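Local coordinates for protein cytokinin riboside 5'-monophosphate phosphoribohydrolase (Corynebacterium glutamicum, PDB 5WQ3) that belongs to the SLOG clan, with a possible lysine decarboxylase family region by name, and folds as a parallel sheet flanked by helices, at residues 91-101 against 235-246; 121-132 against 142-152. All coordinates share one frame; numbering follows the deposited sequence. Where two conformers were deposited one is given.

Contact 1: residues 91-101 against 235-246. With PGE (triethylene glycol), chain M.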
# COMPACT_ATOMS: atom_id res chain seq x y z
N GLU C 91 48.65 -4.99 -43.22
CA GLU C 91 49.68 -5.32 -44.18
C GLU C 91 50.71 -4.19 -44.29
O GLU C 91 51.90 -4.45 -44.37
CB GLU C 91 49.06 -5.58 -45.58
CG GLU C 91 48.31 -6.91 -45.68
CD GLU C 91 47.94 -7.28 -47.12
OE1 GLU C 91 47.72 -6.38 -47.97
OE2 GLU C 91 47.86 -8.49 -47.40
N LEU C 92 50.25 -2.95 -44.27
CA LEU C 92 51.15 -1.80 -44.25
C LEU C 92 52.06 -1.82 -43.02
O LEU C 92 53.29 -1.58 -43.11
CB LEU C 92 50.34 -0.52 -44.27
CG LEU C 92 51.17 0.74 -44.23
CD1 LEU C 92 52.08 0.82 -45.42
CD2 LEU C 92 50.26 1.96 -44.18
N GLY C 93 51.50 -2.14 -41.88
CA GLY C 93 52.32 -2.15 -40.67
C GLY C 93 53.36 -3.24 -40.77
O GLY C 93 54.54 -3.05 -40.43
N GLU C 94 52.92 -4.40 -41.24
CA GLU C 94 53.83 -5.53 -41.46
C GLU C 94 54.99 -5.16 -42.42
O GLU C 94 56.16 -5.43 -42.12
CB GLU C 94 53.06 -6.73 -42.00
CG GLU C 94 53.86 -8.03 -42.00
CD GLU C 94 54.61 -8.28 -43.31
OE1 GLU C 94 55.88 -8.37 -43.27
OE2 GLU C 94 53.92 -8.40 -44.36
N LYS C 95 54.68 -4.54 -43.55
CA LYS C 95 55.69 -4.20 -44.57
C LYS C 95 56.60 -3.08 -44.12
O LYS C 95 57.76 -3.04 -44.48
CB LYS C 95 54.96 -3.74 -45.83
CG LYS C 95 54.20 -4.88 -46.53
CD LYS C 95 53.32 -4.38 -47.65
CE LYS C 95 52.46 -5.47 -48.31
NZ LYS C 95 53.30 -6.54 -48.86
N LEU C 96 56.06 -2.12 -43.36
CA LEU C 96 56.92 -1.08 -42.80
C LEU C 96 57.97 -1.69 -41.87
O LEU C 96 59.09 -1.27 -41.86
CB LEU C 96 56.11 0.01 -42.06
CG LEU C 96 55.35 0.91 -43.01
CD1 LEU C 96 54.32 1.76 -42.27
CD2 LEU C 96 56.36 1.77 -43.76
N VAL C 97 57.58 -2.69 -41.10
CA VAL C 97 58.52 -3.28 -40.12
C VAL C 97 59.56 -4.13 -40.85
O VAL C 97 60.68 -4.16 -40.43
CB VAL C 97 57.80 -4.17 -39.13
CG1 VAL C 97 58.77 -5.16 -38.43
CG2 VAL C 97 57.10 -3.30 -38.12
N ALA C 98 59.18 -4.74 -41.97
CA ALA C 98 60.12 -5.49 -42.84
C ALA C 98 61.09 -4.53 -43.50
O ALA C 98 62.16 -4.93 -43.91
CB ALA C 98 59.33 -6.29 -43.88
N ALA C 99 60.72 -3.25 -43.64
CA ALA C 99 61.66 -2.27 -44.11
C ALA C 99 62.41 -1.60 -42.98
O ALA C 99 63.04 -0.61 -43.24
CB ALA C 99 61.03 -1.21 -45.00
N ASP C 100 62.40 -2.20 -41.80
CA ASP C 100 63.07 -1.70 -40.61
C ASP C 100 62.56 -0.35 -40.08
O ASP C 100 63.33 0.38 -39.47
CB ASP C 100 64.58 -1.69 -40.82
CG ASP C 100 65.10 -3.04 -41.34
OD1 ASP C 100 64.65 -4.09 -40.79
OD2 ASP C 100 65.86 -3.05 -42.35
N TYR C 101 61.29 -0.06 -40.26
CA TYR C 101 60.67 1.17 -39.64
C TYR C 101 59.86 0.82 -38.40
O TYR C 101 59.19 -0.17 -38.35
CB TYR C 101 59.78 1.93 -40.64
CG TYR C 101 60.59 2.62 -41.72
CD1 TYR C 101 61.14 3.86 -41.49
CD2 TYR C 101 60.77 2.03 -42.97
CE1 TYR C 101 61.85 4.52 -42.45
CE2 TYR C 101 61.50 2.64 -43.93
CZ TYR C 101 62.06 3.87 -43.68
OH TYR C 101 62.75 4.50 -44.66
N LEU C 235 50.72 -1.27 -51.55
CA LEU C 235 51.46 -1.05 -50.31
C LEU C 235 52.95 -1.27 -50.47
O LEU C 235 53.74 -0.62 -49.78
CB LEU C 235 50.92 -1.96 -49.25
CG LEU C 235 49.43 -1.83 -48.98
CD1 LEU C 235 48.97 -2.89 -48.00
CD2 LEU C 235 49.04 -0.44 -48.48
N ASP C 236 53.39 -2.22 -51.31
CA ASP C 236 54.82 -2.34 -51.54
C ASP C 236 55.39 -1.12 -52.24
O ASP C 236 56.49 -0.68 -51.97
CB ASP C 236 55.12 -3.55 -52.38
CG ASP C 236 54.89 -4.80 -51.65
OD1 ASP C 236 55.34 -4.96 -50.48
OD2 ASP C 236 54.26 -5.66 -52.26
N GLN C 237 54.66 -0.57 -53.20
CA GLN C 237 55.09 0.68 -53.78
C GLN C 237 55.16 1.80 -52.75
O GLN C 237 56.00 2.69 -52.92
CB GLN C 237 54.12 1.16 -54.85
CG GLN C 237 54.54 2.40 -55.58
CD GLN C 237 53.47 2.86 -56.57
OE1 GLN C 237 52.32 2.44 -56.48
NE2 GLN C 237 53.85 3.71 -57.51
N ALA C 238 54.19 1.85 -51.83
CA ALA C 238 54.19 2.91 -50.80
C ALA C 238 55.47 2.83 -50.03
O ALA C 238 56.14 3.85 -49.80
CB ALA C 238 53.03 2.71 -49.82
N VAL C 239 55.82 1.61 -49.64
CA VAL C 239 56.95 1.46 -48.68
C VAL C 239 58.26 1.73 -49.43
O VAL C 239 59.18 2.41 -48.95
CB VAL C 239 56.88 0.06 -48.07
CG1 VAL C 239 58.14 -0.33 -47.34
CG2 VAL C 239 55.63 -0.05 -47.25
N LYS C 240 58.35 1.23 -50.65
CA LYS C 240 59.45 1.58 -51.55
C LYS C 240 59.61 3.06 -51.85
O LYS C 240 60.72 3.52 -51.97
CB LYS C 240 59.31 0.82 -52.92
CG LYS C 240 60.58 0.87 -53.75
CD LYS C 240 60.40 0.23 -55.15
CE LYS C 240 61.78 -0.06 -55.80
NZ LYS C 240 62.49 1.19 -56.14
N PHE C 241 58.51 3.82 -51.97
CA PHE C 241 58.61 5.25 -52.15
C PHE C 241 59.33 5.86 -50.92
O PHE C 241 60.17 6.68 -51.03
CB PHE C 241 57.22 5.78 -52.26
CG PHE C 241 57.14 7.25 -52.53
CD1 PHE C 241 57.25 7.75 -53.82
CD2 PHE C 241 56.88 8.13 -51.47
CE1 PHE C 241 57.13 9.13 -54.06
CE2 PHE C 241 56.74 9.46 -51.70
CZ PHE C 241 56.85 9.98 -53.00
N ILE C 242 58.97 5.40 -49.78
CA ILE C 242 59.58 5.88 -48.49
C ILE C 242 61.05 5.51 -48.37
O ILE C 242 61.92 6.37 -48.18
CB ILE C 242 58.74 5.35 -47.32
CG1 ILE C 242 57.33 5.91 -47.45
CG2 ILE C 242 59.34 5.75 -45.93
CD1 ILE C 242 56.35 5.37 -46.42
N VAL C 243 61.35 4.24 -48.52
CA VAL C 243 62.74 3.77 -48.57
C VAL C 243 63.63 4.57 -49.53
O VAL C 243 64.72 5.05 -49.17
CB VAL C 243 62.80 2.27 -48.94
CG1 VAL C 243 64.23 1.87 -49.29
CG2 VAL C 243 62.20 1.45 -47.82
N ASP C 244 63.13 4.71 -50.77
CA ASP C 244 63.86 5.42 -51.77
C ASP C 244 64.00 6.89 -51.40
O ASP C 244 65.05 7.48 -51.61
CB ASP C 244 63.16 5.33 -53.15
CG ASP C 244 63.34 3.99 -53.79
OD1 ASP C 244 64.09 3.17 -53.17
OD2 ASP C 244 62.71 3.70 -54.85
N ALA C 245 62.95 7.49 -50.87
CA ALA C 245 63.05 8.89 -50.47
C ALA C 245 64.09 9.08 -49.35
O ALA C 245 64.68 10.14 -49.25
CB ALA C 245 61.71 9.39 -50.00
N HIS C 246 64.34 8.07 -48.53
CA HIS C 246 65.23 8.22 -47.38
C HIS C 246 66.65 7.80 -47.68
O HIS C 246 67.52 7.92 -46.87
CB HIS C 246 64.72 7.39 -46.23
CG HIS C 246 63.57 8.01 -45.51
ND1 HIS C 246 62.72 7.30 -44.72
CD2 HIS C 246 63.15 9.29 -45.47
CE1 HIS C 246 61.82 8.11 -44.21
NE2 HIS C 246 62.06 9.32 -44.65
O4 PGE M . 48.05 5.59 -58.41
C6 PGE M . 49.35 5.02 -58.23
C5 PGE M . 50.34 5.92 -58.93
O3 PGE M . 51.63 5.31 -58.91
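Tyr101 and His246 meet at one end of this helix pair: the phenol OH lies 2.8 Å from His246 ND1, a hydrogen bond in which either atom could be the donor. The rings come rim to rim with their planes 46° apart, so the bond, not stacking, joins them. Since His246 NE2 also bonds to the backbone oxygen of Gln164, both ring nitrogens are engaged, which fixes the rotation of the imidazole. Ile242 packs obliquely against the phenol, its CG2 3.8 Å from Tyr101 OH, and Val243 CG2 reaches the ring edge.

Val239 spreads its two methyls over the C-terminal part of helix 84-98 and the residue after it. CG1 touches Ala99 CB at 3.8 Å; CG2 turns to Leu96 CD2 at 4.0 Å and also meets Lys95 CB and Leu92 CD1. At the other end Leu235 puts CD1 3.6 Å from Glu91 CB, the two side chains crossing nearly at right angles. Lys95 lays its CD and CE over Leu235 CB in an otherwise extended chain. The bend at its last torsion (chi4 -59°) brings NZ to 3.0 Å from Asp236 OD1, a salt bridge in which NZ comes from above the carboxylate plane. Outside the interface, Gln237 NE2 donates to O3 of a triethylene glycol (3.1 Å), probably left by crystallisation.

The axes of segments 91-98 and 235-246 come within 9.9 Å with a crossing angle of -37°, running in broadly the same direction. Helix 84-98 ends in a Schellman motif, with Asp100 at C-prime, just before Tyr101 turns back to the partner. Beneath the pair lies the parallel sheet: Leu92 and Leu96 rest on strand 70-74, Leu92 and Ile242 on strand 166-168, and Leu235 and Ala238 on strand 196-199.

Contact 2: residues 121-132 against 142-152; sequences EANGLSVGLGIE and YVDLGLNFRYF
Glu121 comes up to Tyr142, with OE2 3.7 Å from CE1 and the carboxylate plane 89° from the ring plane. At Ser126 the hydroxyl, swung anti to its own backbone N (chi1 164°), donates to Tyr142 O at 2.9 Å and also bonds Asn116. The carbonyl of Ser126 takes two donors, Asp144 N and Leu145 N, so the second strand is gripped where it begins. Gly128 N then bonds Leu145 O while its carbonyl receives Leu147 N, and the methyls of Val143 lie against the Gly128 backbone, CG1 3.5 Å from Gly128 N. Leu129 lays CB near Phe149 CE1 (4.0 Å). Gly130 N donates to Leu147 O at 2.8 Å; Gly130 O accepts Phe149 N and also lies in plane at the edge of the Phe149 ring. Ile131 CD1 meets the edge of the Phe152 ring, 3.9 Å from its CD1. Glu132 closes the series, its N bonded to Phe149 O and its OE2 3.1 Å from Arg150 NH1 in a salt bridge; Arg150 NH2 also bridges Glu223 of a neighbouring subunit.

Five successive bridges and a 20° angle between strand directions establish a parallel pair. The modelled connection has no helix, unlike a usual beta-alpha-beta crossover, but the all-parallel sheet, strand order 4-3-2-1-5-6-7 with 145-149 outermost in this chain, is Rossmann-like.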
# COMPACT_ATOMS: atom_id res chain seq x y z
N GLU C 121 52.67 -7.64 -34.50
CA GLU C 121 52.65 -9.05 -34.80
C GLU C 121 53.79 -9.47 -35.73
O GLU C 121 54.05 -10.65 -35.81
CB GLU C 121 51.28 -9.48 -35.33
CG GLU C 121 50.22 -9.44 -34.22
CD GLU C 121 48.86 -10.01 -34.64
OE1 GLU C 121 48.64 -10.15 -35.88
OE2 GLU C 121 48.00 -10.26 -33.74
N ALA C 122 54.48 -8.52 -36.39
CA ALA C 122 55.76 -8.83 -37.08
C ALA C 122 56.94 -8.58 -36.22
O ALA C 122 58.03 -8.44 -36.73
CB ALA C 122 55.91 -8.01 -38.34
N ASN C 123 56.78 -8.51 -34.91
CA ASN C 123 57.96 -8.26 -34.06
C ASN C 123 58.67 -6.98 -34.32
O ASN C 123 59.88 -6.93 -34.08
CB ASN C 123 59.03 -9.35 -34.22
CG ASN C 123 58.47 -10.73 -34.02
OD1 ASN C 123 58.44 -11.58 -34.95
ND2 ASN C 123 57.99 -10.95 -32.82
N GLY C 124 57.97 -5.95 -34.83
CA GLY C 124 58.56 -4.63 -34.97
C GLY C 124 58.13 -3.71 -33.82
O GLY C 124 57.36 -4.10 -32.95
N LEU C 125 58.62 -2.48 -33.83
CA LEU C 125 58.23 -1.51 -32.80
C LEU C 125 56.94 -0.79 -33.19
O LEU C 125 56.91 -0.04 -34.19
CB LEU C 125 59.32 -0.47 -32.61
CG LEU C 125 59.08 0.57 -31.50
CD1 LEU C 125 58.79 -0.05 -30.15
CD2 LEU C 125 60.31 1.44 -31.42
N SER C 126 55.90 -1.02 -32.38
CA SER C 126 54.62 -0.38 -32.54
C SER C 126 54.35 0.67 -31.46
O SER C 126 54.28 0.37 -30.25
CB SER C 126 53.55 -1.43 -32.49
OG SER C 126 52.31 -0.81 -32.28
N VAL C 127 54.15 1.88 -31.91
CA VAL C 127 54.06 3.05 -31.02
C VAL C 127 52.69 3.64 -31.17
O VAL C 127 52.19 3.72 -32.28
CB VAL C 127 55.08 4.14 -31.38
CG1 VAL C 127 55.05 5.28 -30.36
CG2 VAL C 127 56.47 3.55 -31.52
N GLY C 128 52.13 4.09 -30.03
CA GLY C 128 50.82 4.76 -29.95
C GLY C 128 50.90 6.00 -29.09
O GLY C 128 51.24 5.96 -27.86
N LEU C 129 50.57 7.13 -29.69
CA LEU C 129 50.61 8.42 -28.98
C LEU C 129 49.19 8.86 -28.94
O LEU C 129 48.67 9.40 -29.90
CB LEU C 129 51.48 9.43 -29.67
CG LEU C 129 52.89 9.01 -30.17
CD1 LEU C 129 53.61 10.19 -30.78
CD2 LEU C 129 53.76 8.40 -29.09
N GLY C 130 48.52 8.53 -27.83
CA GLY C 130 47.11 8.79 -27.70
C GLY C 130 46.76 10.20 -27.30
O GLY C 130 47.58 10.94 -26.70
N ILE C 131 45.51 10.54 -27.55
CA ILE C 131 44.93 11.76 -27.09
C ILE C 131 43.84 11.42 -26.08
O ILE C 131 43.03 10.56 -26.33
CB ILE C 131 44.38 12.54 -28.27
CG1 ILE C 131 43.89 13.89 -27.85
CG2 ILE C 131 43.27 11.78 -28.92
CD1 ILE C 131 45.01 14.83 -27.51
N GLU C 132 43.86 12.05 -24.92
CA GLU C 132 42.91 11.69 -23.89
C GLU C 132 41.57 12.23 -24.26
O GLU C 132 41.43 13.39 -24.48
CB GLU C 132 43.36 12.11 -22.50
CG GLU C 132 42.91 13.45 -22.06
CD GLU C 132 43.44 13.80 -20.68
OE1 GLU C 132 44.30 13.07 -20.15
OE2 GLU C 132 43.00 14.80 -20.14
N TYR C 142 47.51 -3.36 -29.38
CA TYR C 142 48.71 -3.65 -30.12
C TYR C 142 49.81 -2.60 -30.00
O TYR C 142 50.85 -2.68 -30.67
CB TYR C 142 48.33 -3.86 -31.56
CG TYR C 142 47.33 -4.98 -31.76
CD1 TYR C 142 47.69 -6.33 -31.66
CD2 TYR C 142 46.01 -4.69 -32.04
CE1 TYR C 142 46.75 -7.34 -31.86
CE2 TYR C 142 45.06 -5.70 -32.25
CZ TYR C 142 45.44 -7.00 -32.18
OH TYR C 142 44.45 -7.93 -32.39
N VAL C 143 49.61 -1.64 -29.12
CA VAL C 143 50.57 -0.63 -28.90
C VAL C 143 51.56 -1.14 -27.92
O VAL C 143 51.19 -1.42 -26.78
CB VAL C 143 49.91 0.64 -28.34
CG1 VAL C 143 50.93 1.63 -27.78
CG2 VAL C 143 49.07 1.29 -29.40
N ASP C 144 52.83 -1.17 -28.28
CA ASP C 144 53.81 -1.69 -27.37
C ASP C 144 54.68 -0.60 -26.73
O ASP C 144 55.41 -0.89 -25.77
CB ASP C 144 54.64 -2.78 -28.06
CG ASP C 144 53.79 -4.01 -28.42
OD1 ASP C 144 52.66 -4.14 -27.90
OD2 ASP C 144 54.26 -4.86 -29.21
N LEU C 145 54.63 0.64 -27.24
CA LEU C 145 55.20 1.80 -26.53
C LEU C 145 54.10 2.87 -26.62
O LEU C 145 53.86 3.44 -27.70
CB LEU C 145 56.54 2.28 -27.13
CG LEU C 145 57.23 3.59 -26.66
CD1 LEU C 145 57.63 3.51 -25.20
CD2 LEU C 145 58.48 3.97 -27.45
N GLY C 146 53.39 3.09 -25.51
CA GLY C 146 52.19 3.96 -25.48
C GLY C 146 52.49 5.17 -24.66
O GLY C 146 53.21 5.08 -23.69
N LEU C 147 52.07 6.35 -25.11
CA LEU C 147 52.03 7.51 -24.24
C LEU C 147 50.67 8.11 -24.49
O LEU C 147 50.06 7.92 -25.55
CB LEU C 147 53.07 8.58 -24.60
CG LEU C 147 54.55 8.45 -24.40
CD1 LEU C 147 55.06 7.25 -25.16
CD2 LEU C 147 55.23 9.70 -24.92
N ASN C 148 50.23 8.88 -23.53
CA ASN C 148 48.92 9.52 -23.57
C ASN C 148 49.03 11.03 -23.31
O ASN C 148 49.66 11.46 -22.36
CB ASN C 148 48.00 8.81 -22.55
CG ASN C 148 47.30 7.61 -23.16
OD1 ASN C 148 46.94 7.61 -24.34
ND2 ASN C 148 47.11 6.60 -22.38
N PHE C 149 48.42 11.83 -24.17
CA PHE C 149 48.57 13.28 -24.14
C PHE C 149 47.21 13.90 -23.93
O PHE C 149 46.21 13.52 -24.54
CB PHE C 149 49.12 13.83 -25.48
CG PHE C 149 50.53 13.41 -25.77
CD1 PHE C 149 50.80 12.21 -26.34
CD2 PHE C 149 51.60 14.21 -25.39
CE1 PHE C 149 52.12 11.81 -26.56
CE2 PHE C 149 52.91 13.86 -25.64
CZ PHE C 149 53.18 12.64 -26.22
N ARG C 150 47.17 14.83 -23.02
CA ARG C 150 46.06 15.74 -22.87
C ARG C 150 45.97 16.82 -24.00
O ARG C 150 44.89 17.24 -24.36
CB ARG C 150 46.22 16.38 -21.46
CG ARG C 150 45.65 17.77 -21.30
CD ARG C 150 44.17 17.65 -21.24
NE ARG C 150 43.50 18.79 -20.65
CZ ARG C 150 42.26 18.72 -20.21
NH1 ARG C 150 41.61 17.56 -20.30
NH2 ARG C 150 41.66 19.79 -19.68
N TYR C 151 47.11 17.32 -24.48
CA TYR C 151 47.15 18.48 -25.33
C TYR C 151 47.40 18.04 -26.76
O TYR C 151 48.47 17.52 -27.08
CB TYR C 151 48.25 19.40 -24.84
CG TYR C 151 47.89 19.96 -23.48
CD1 TYR C 151 46.86 20.91 -23.33
CD2 TYR C 151 48.55 19.54 -22.35
CE1 TYR C 151 46.55 21.44 -22.08
CE2 TYR C 151 48.19 20.03 -21.10
CZ TYR C 151 47.21 20.98 -20.98
OH TYR C 151 46.91 21.45 -19.70
N PHE C 152 46.41 18.23 -27.61
CA PHE C 152 46.48 17.91 -29.05
C PHE C 152 47.76 18.45 -29.67
O PHE C 152 48.44 17.77 -30.42
CB PHE C 152 45.23 18.54 -29.67
CG PHE C 152 44.73 17.87 -30.88
CD1 PHE C 152 44.08 16.64 -30.79
CD2 PHE C 152 44.84 18.49 -32.14
CE1 PHE C 152 43.60 16.00 -31.94
CE2 PHE C 152 44.35 17.86 -33.29
CZ PHE C 152 43.74 16.62 -33.19

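Contact 1 joins two helices covering the sheet, whereas contact 2 lies within the sheet at one edge; their centres are 19 Å apart. They still touch through helix 84-98. Its Val97 and Glu94, which take no part in the meeting with 235-246, face the turn leading into strand 126-131: Val97 CG1 is 3.5 Å from Gly124 CA, and Glu94 CG is 4.2 Å from Ala122 CB. Helix 235-246 instead follows strand 230-232, the opposite edge of the sheet. In sequence, 133 residues separate the segments of contact 1, nine those of contact 2. The triethylene glycol belongs to the contact 1 side, bound by Gln237.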